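Local coordinates for phosphopantetheine adenylyltransferase (Archaeoglobus fulgidus, PDB 3DO8), which probably transfers an adenylyl group reversibly between ATP and 4'-phosphopantetheine, giving dephospho-CoA and pyrophosphate in coenzyme A biosynthesis, at residues E14-G28 and S132-D142. Residues are numbered along the deposited sequence; the frame is centred on the assembly and turned at random.
Sequences EGHKKLIDVAIKLGG and SSTRIKRGEID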
loop_
_atom_site.group_PDB
_atom_site.type_symbol
_atom_site.label_atom_id
_atom_site.label_comp_id
_atom_site.label_asym_id
_atom_site.label_seq_id
_atom_site.Cartn_x
_atom_site.Cartn_y
_atom_site.Cartn_z
ATOM N N GLU A 14 -6.602 3.537 -14.606
ATOM C CA GLU A 14 -5.522 2.646 -14.204
ATOM C C GLU A 14 -5.119 2.893 -12.747
ATOM O O GLU A 14 -4.784 1.958 -12.019
ATOM C CB GLU A 14 -4.317 2.779 -15.155
ATOM C CG GLU A 14 -3.096 1.960 -14.706
ATOM C CD GLU A 14 -3.415 0.475 -14.452
ATOM O OE1 GLU A 14 -4.229 -0.108 -15.228
ATOM O OE2 GLU A 14 -2.847 -0.123 -13.494
ATOM N N GLY A 15 -5.211 4.143 -12.310
ATOM C CA GLY A 15 -4.982 4.476 -10.911
ATOM C C GLY A 15 -5.933 3.738 -9.983
ATOM O O GLY A 15 -5.522 3.118 -8.982
ATOM N N HIS A 16 -7.231 3.805 -10.297
ATOM C CA HIS A 16 -8.229 3.101 -9.502
ATOM C C HIS A 16 -7.913 1.607 -9.478
ATOM O O HIS A 16 -8.076 0.930 -8.459
ATOM C CB HIS A 16 -9.648 3.246 -10.028
ATOM C CG HIS A 16 -10.168 4.646 -10.071
ATOM N ND1 HIS A 16 -10.295 5.454 -8.958
ATOM C CD2 HIS A 16 -10.662 5.354 -11.112
ATOM C CE1 HIS A 16 -10.822 6.613 -9.331
ATOM N NE2 HIS A 16 -11.031 6.581 -10.632
ATOM N N LYS A 17 -7.527 1.059 -10.620
ATOM C CA LYS A 17 -7.198 -0.350 -10.690
ATOM C C LYS A 17 -6.017 -0.725 -9.795
ATOM O O LYS A 17 -6.014 -1.812 -9.180
ATOM C CB LYS A 17 -7.036 -0.787 -12.127
ATOM C CG LYS A 17 -8.331 -0.556 -12.915
ATOM C CD LYS A 17 -8.177 -0.905 -14.391
ATOM C CE LYS A 17 -9.425 -0.589 -15.182
ATOM N NZ LYS A 17 -9.302 -0.884 -16.657
ATOM N N LYS A 18 -5.048 0.180 -9.646
ATOM C CA LYS A 18 -3.952 -0.085 -8.714
ATOM C C LYS A 18 -4.461 -0.106 -7.282
ATOM O O LYS A 18 -4.085 -0.976 -6.489
ATOM C CB LYS A 18 -2.835 0.924 -8.869
ATOM C CG LYS A 18 -2.103 0.839 -10.200
ATOM C CD LYS A 18 -1.115 1.979 -10.412
ATOM C CE LYS A 18 -0.172 1.665 -11.586
ATOM N NZ LYS A 18 0.800 2.777 -11.734
ATOM N N LEU A 19 -5.305 0.856 -6.942
ATOM C CA LEU A 19 -5.872 0.906 -5.597
ATOM C C LEU A 19 -6.632 -0.391 -5.290
ATOM O O LEU A 19 -6.527 -0.960 -4.197
ATOM C CB LEU A 19 -6.838 2.076 -5.463
ATOM C CG LEU A 19 -6.325 3.501 -5.553
ATOM C CD1 LEU A 19 -7.411 4.503 -5.065
ATOM C CD2 LEU A 19 -5.034 3.640 -4.777
ATOM N N ILE A 20 -7.454 -0.804 -6.244
ATOM C CA ILE A 20 -8.277 -1.989 -6.080
ATOM C C ILE A 20 -7.388 -3.223 -5.911
ATOM O O ILE A 20 -7.673 -4.102 -5.059
ATOM C CB ILE A 20 -9.270 -2.158 -7.278
ATOM C CG1 ILE A 20 -10.371 -1.105 -7.185
ATOM C CG2 ILE A 20 -9.886 -3.556 -7.326
ATOM C CD1 ILE A 20 -11.170 -0.867 -8.462
ATOM N N ASP A 21 -6.307 -3.310 -6.701
ATOM C CA ASP A 21 -5.411 -4.479 -6.619
ATOM C C ASP A 21 -4.802 -4.547 -5.220
ATOM O O ASP A 21 -4.728 -5.595 -4.608
ATOM C CB ASP A 21 -4.279 -4.381 -7.642
ATOM C CG ASP A 21 -3.497 -5.677 -7.769
ATOM O OD1 ASP A 21 -4.129 -6.707 -8.112
ATOM O OD2 ASP A 21 -2.245 -5.657 -7.531
ATOM N N VAL A 22 -4.303 -3.420 -4.746
ATOM C CA VAL A 22 -3.664 -3.384 -3.421
ATOM C C VAL A 22 -4.717 -3.766 -2.356
ATOM O O VAL A 22 -4.462 -4.586 -1.494
ATOM C CB VAL A 22 -2.995 -1.996 -3.126
ATOM C CG1 VAL A 22 -2.628 -1.863 -1.652
ATOM C CG2 VAL A 22 -1.804 -1.762 -4.057
ATOM N N ALA A 23 -5.907 -3.190 -2.435
ATOM C CA ALA A 23 -6.938 -3.450 -1.431
ATOM C C ALA A 23 -7.305 -4.934 -1.398
ATOM O O ALA A 23 -7.458 -5.506 -0.326
ATOM C CB ALA A 23 -8.177 -2.600 -1.670
ATOM N N ILE A 24 -7.462 -5.562 -2.569
ATOM C CA ILE A 24 -7.838 -6.962 -2.631
ATOM C C ILE A 24 -6.722 -7.890 -2.178
ATOM O O ILE A 24 -6.978 -8.905 -1.520
ATOM C CB ILE A 24 -8.384 -7.348 -4.029
ATOM C CG1 ILE A 24 -9.701 -6.590 -4.262
ATOM C CG2 ILE A 24 -8.569 -8.836 -4.123
ATOM C CD1 ILE A 24 -10.356 -6.753 -5.647
ATOM N N LYS A 25 -5.487 -7.556 -2.518
ATOM C CA LYS A 25 -4.361 -8.317 -2.032
ATOM C C LYS A 25 -4.284 -8.235 -0.507
ATOM O O LYS A 25 -3.983 -9.239 0.158
ATOM C CB LYS A 25 -3.066 -7.900 -2.747
ATOM C CG LYS A 25 -3.032 -8.440 -4.186
ATOM C CD LYS A 25 -1.913 -7.918 -5.043
ATOM C CE LYS A 25 -1.906 -8.669 -6.384
ATOM N NZ LYS A 25 -1.064 -8.011 -7.407
ATOM N N LEU A 26 -4.606 -7.081 0.069
ATOM C CA LEU A 26 -4.566 -6.933 1.519
ATOM C C LEU A 26 -5.718 -7.628 2.208
ATOM O O LEU A 26 -5.522 -8.192 3.289
ATOM C CB LEU A 26 -4.577 -5.449 1.943
ATOM C CG LEU A 26 -3.307 -4.665 1.650
ATOM C CD1 LEU A 26 -3.512 -3.162 1.987
ATOM C CD2 LEU A 26 -2.094 -5.243 2.387
ATOM N N GLY A 27 -6.923 -7.527 1.633
ATOM C CA GLY A 27 -8.162 -7.891 2.329
ATOM C C GLY A 27 -8.941 -9.069 1.791
ATOM O O GLY A 27 -9.840 -9.575 2.467
ATOM N N GLY A 28 -8.632 -9.489 0.568
ATOM C CA GLY A 28 -9.407 -10.533 -0.095
ATOM C C GLY A 28 -10.836 -10.072 -0.263
ATOM O O GLY A 28 -11.083 -8.969 -0.679
ATOM N N SER A 132 3.898 6.452 -17.282
ATOM C CA SER A 132 4.380 5.071 -17.219
ATOM C C SER A 132 4.007 4.421 -15.916
ATOM O O SER A 132 3.730 5.106 -14.909
ATOM C CB SER A 132 5.909 5.013 -17.217
ATOM O OG SER A 132 6.373 4.954 -15.847
ATOM N N SER A 133 4.048 3.093 -15.928
ATOM C CA SER A 133 4.371 2.328 -14.720
ATOM C C SER A 133 4.609 0.872 -15.092
ATOM O O SER A 133 4.090 0.383 -16.112
ATOM C CB SER A 133 3.295 2.452 -13.635
ATOM O OG SER A 133 2.015 2.111 -14.128
ATOM N N THR A 134 5.440 0.207 -14.290
ATOM C CA THR A 134 5.743 -1.206 -14.474
ATOM C C THR A 134 4.425 -1.981 -14.425
ATOM O O THR A 134 3.468 -1.571 -13.740
ATOM C CB THR A 134 6.666 -1.754 -13.356
ATOM O OG1 THR A 134 6.123 -1.380 -12.090
ATOM C CG2 THR A 134 8.084 -1.216 -13.465
ATOM N N ARG A 135 4.392 -3.104 -15.138
ATOM C CA ARG A 135 3.204 -3.932 -15.194
ATOM C C ARG A 135 2.973 -4.537 -13.816
ATOM O O ARG A 135 3.936 -4.871 -13.101
ATOM C CB ARG A 135 3.351 -5.040 -16.237
ATOM C CG ARG A 135 2.094 -5.896 -16.385
ATOM C CD ARG A 135 2.089 -6.708 -17.693
ATOM N NE ARG A 135 0.732 -7.136 -18.067
ATOM C CZ ARG A 135 -0.128 -6.445 -18.825
ATOM N NH1 ARG A 135 0.195 -5.258 -19.344
ATOM N NH2 ARG A 135 -1.334 -6.956 -19.076
ATOM N N ILE A 136 1.699 -4.615 -13.429
ATOM C CA ILE A 136 1.295 -5.329 -12.229
ATOM C C ILE A 136 0.356 -6.461 -12.640
ATOM O O ILE A 136 -0.652 -6.230 -13.323
ATOM C CB ILE A 136 0.545 -4.437 -11.231
ATOM C CG1 ILE A 136 1.449 -3.316 -10.698
ATOM C CG2 ILE A 136 0.027 -5.284 -10.082
ATOM C CD1 ILE A 136 0.682 -2.077 -10.259
ATOM N N LYS A 137 0.690 -7.677 -12.228
ATOM C CA LYS A 137 -0.175 -8.818 -12.466
ATOM C C LYS A 137 -1.349 -8.780 -11.478
ATOM O O LYS A 137 -1.174 -9.033 -10.278
ATOM C CB LYS A 137 0.626 -10.111 -12.340
ATOM C CG LYS A 137 1.752 -10.210 -13.380
ATOM C CD LYS A 137 1.296 -10.858 -14.682
ATOM C CE LYS A 137 1.190 -12.373 -14.542
ATOM N NZ LYS A 137 1.242 -13.074 -15.862
ATOM N N ARG A 138 -2.534 -8.431 -11.991
ATOM C CA ARG A 138 -3.757 -8.371 -11.175
ATOM C C ARG A 138 -4.214 -9.749 -10.765
ATOM O O ARG A 138 -4.149 -10.696 -11.545
ATOM C CB ARG A 138 -4.921 -7.726 -11.934
ATOM C CG ARG A 138 -4.645 -6.359 -12.484
ATOM C CD ARG A 138 -3.870 -5.521 -11.516
ATOM N NE ARG A 138 -3.910 -4.110 -11.894
ATOM C CZ ARG A 138 -3.266 -3.135 -11.256
ATOM N NH1 ARG A 138 -2.493 -3.388 -10.198
ATOM N NH2 ARG A 138 -3.389 -1.900 -11.693
ATOM N N GLY A 139 -4.700 -9.842 -9.537
ATOM C CA GLY A 139 -5.249 -11.078 -9.006
ATOM C C GLY A 139 -4.937 -11.165 -7.530
ATOM O O GLY A 139 -4.315 -10.273 -6.962
ATOM N N GLU A 140 -5.410 -12.225 -6.894
ATOM C CA GLU A 140 -4.962 -12.563 -5.561
ATOM C C GLU A 140 -3.726 -13.435 -5.777
ATOM O O GLU A 140 -3.593 -14.057 -6.833
ATOM C CB GLU A 140 -6.089 -13.263 -4.802
ATOM C CG GLU A 140 -7.295 -12.336 -4.658
ATOM C CD GLU A 140 -8.525 -12.978 -4.036
ATOM O OE1 GLU A 140 -9.359 -13.523 -4.806
ATOM O OE2 GLU A 140 -8.678 -12.879 -2.790
ATOM N N ILE A 141 -2.804 -13.433 -4.818
ATOM C CA ILE A 141 -1.530 -14.143 -4.979
ATOM C C ILE A 141 -1.575 -15.602 -4.454
ATOM O O ILE A 141 -0.892 -16.474 -4.996
ATOM C CB ILE A 141 -0.342 -13.358 -4.308
ATOM C CG1 ILE A 141 -0.440 -13.400 -2.785
ATOM C CG2 ILE A 141 -0.283 -11.893 -4.791
ATOM C CD1 ILE A 141 0.690 -12.703 -2.111
ATOM N N ASP A 142 -2.384 -15.840 -3.415
ATOM C CA ASP A 142 -2.397 -17.097 -2.601
ATOM C C ASP A 142 -1.552 -18.290 -3.082
ATOM O O ASP A 142 -1.566 -19.379 -2.455
ATOM C CB ASP A 142 -3.850 -17.560 -2.344
ATOM C CG ASP A 142 -4.642 -17.747 -3.615
ATOM O OD1 ASP A 142 -4.201 -17.197 -4.633
ATOM O OD2 ASP A 142 -5.696 -18.431 -3.615
HETATM O O HOH W 1 -6.436 -11.494 -1.732
#
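Asp21 OD2 is gripped by Arg138 NH1 across the contact, in a long salt bridge of 3.5 Å, by Lys25 NZ one helical turn on, and by Tyr89 OH of the second subunit. The other oxygen, OD1, is hydrogen-bonded to Tyr66 OH of helix 51-66 and only weakly accepts from Gly139 N. Extended beyond CG, the Lys25 chain puts its one NZ between the syn lone pair of Asp21 OD2, at 2.6 Å, and Lys137 O, to which it also donates, at 3.0 Å. With an alanine at this place, Lys137 O would probably lose this donor and Asp21 one of its counter-charges. Helix 14-27 follows the first strand of the Rossmann-like nucleotidyltransferase fold and starts at the HxGH signature, here His13 to His16, which in relatives binds ATP. At that end the bent Glu14 chain brings OE2 to the guanidinium edge, 2.6 Å from Arg138 NH2, with the two planes only 8° apart. Lys17 O sits over the centre of one guanidinium face, 3.6 Å above its plane. Lys18 sets its CG at the guanidinium edge, in plane, near NH2, crosses the Ile136 side chain at about a right angle and donates from NZ to Ser133 OG at 2.8 Å. Toward the helix C-terminus, one water donates to both Ile24 O and Glu140 OE2.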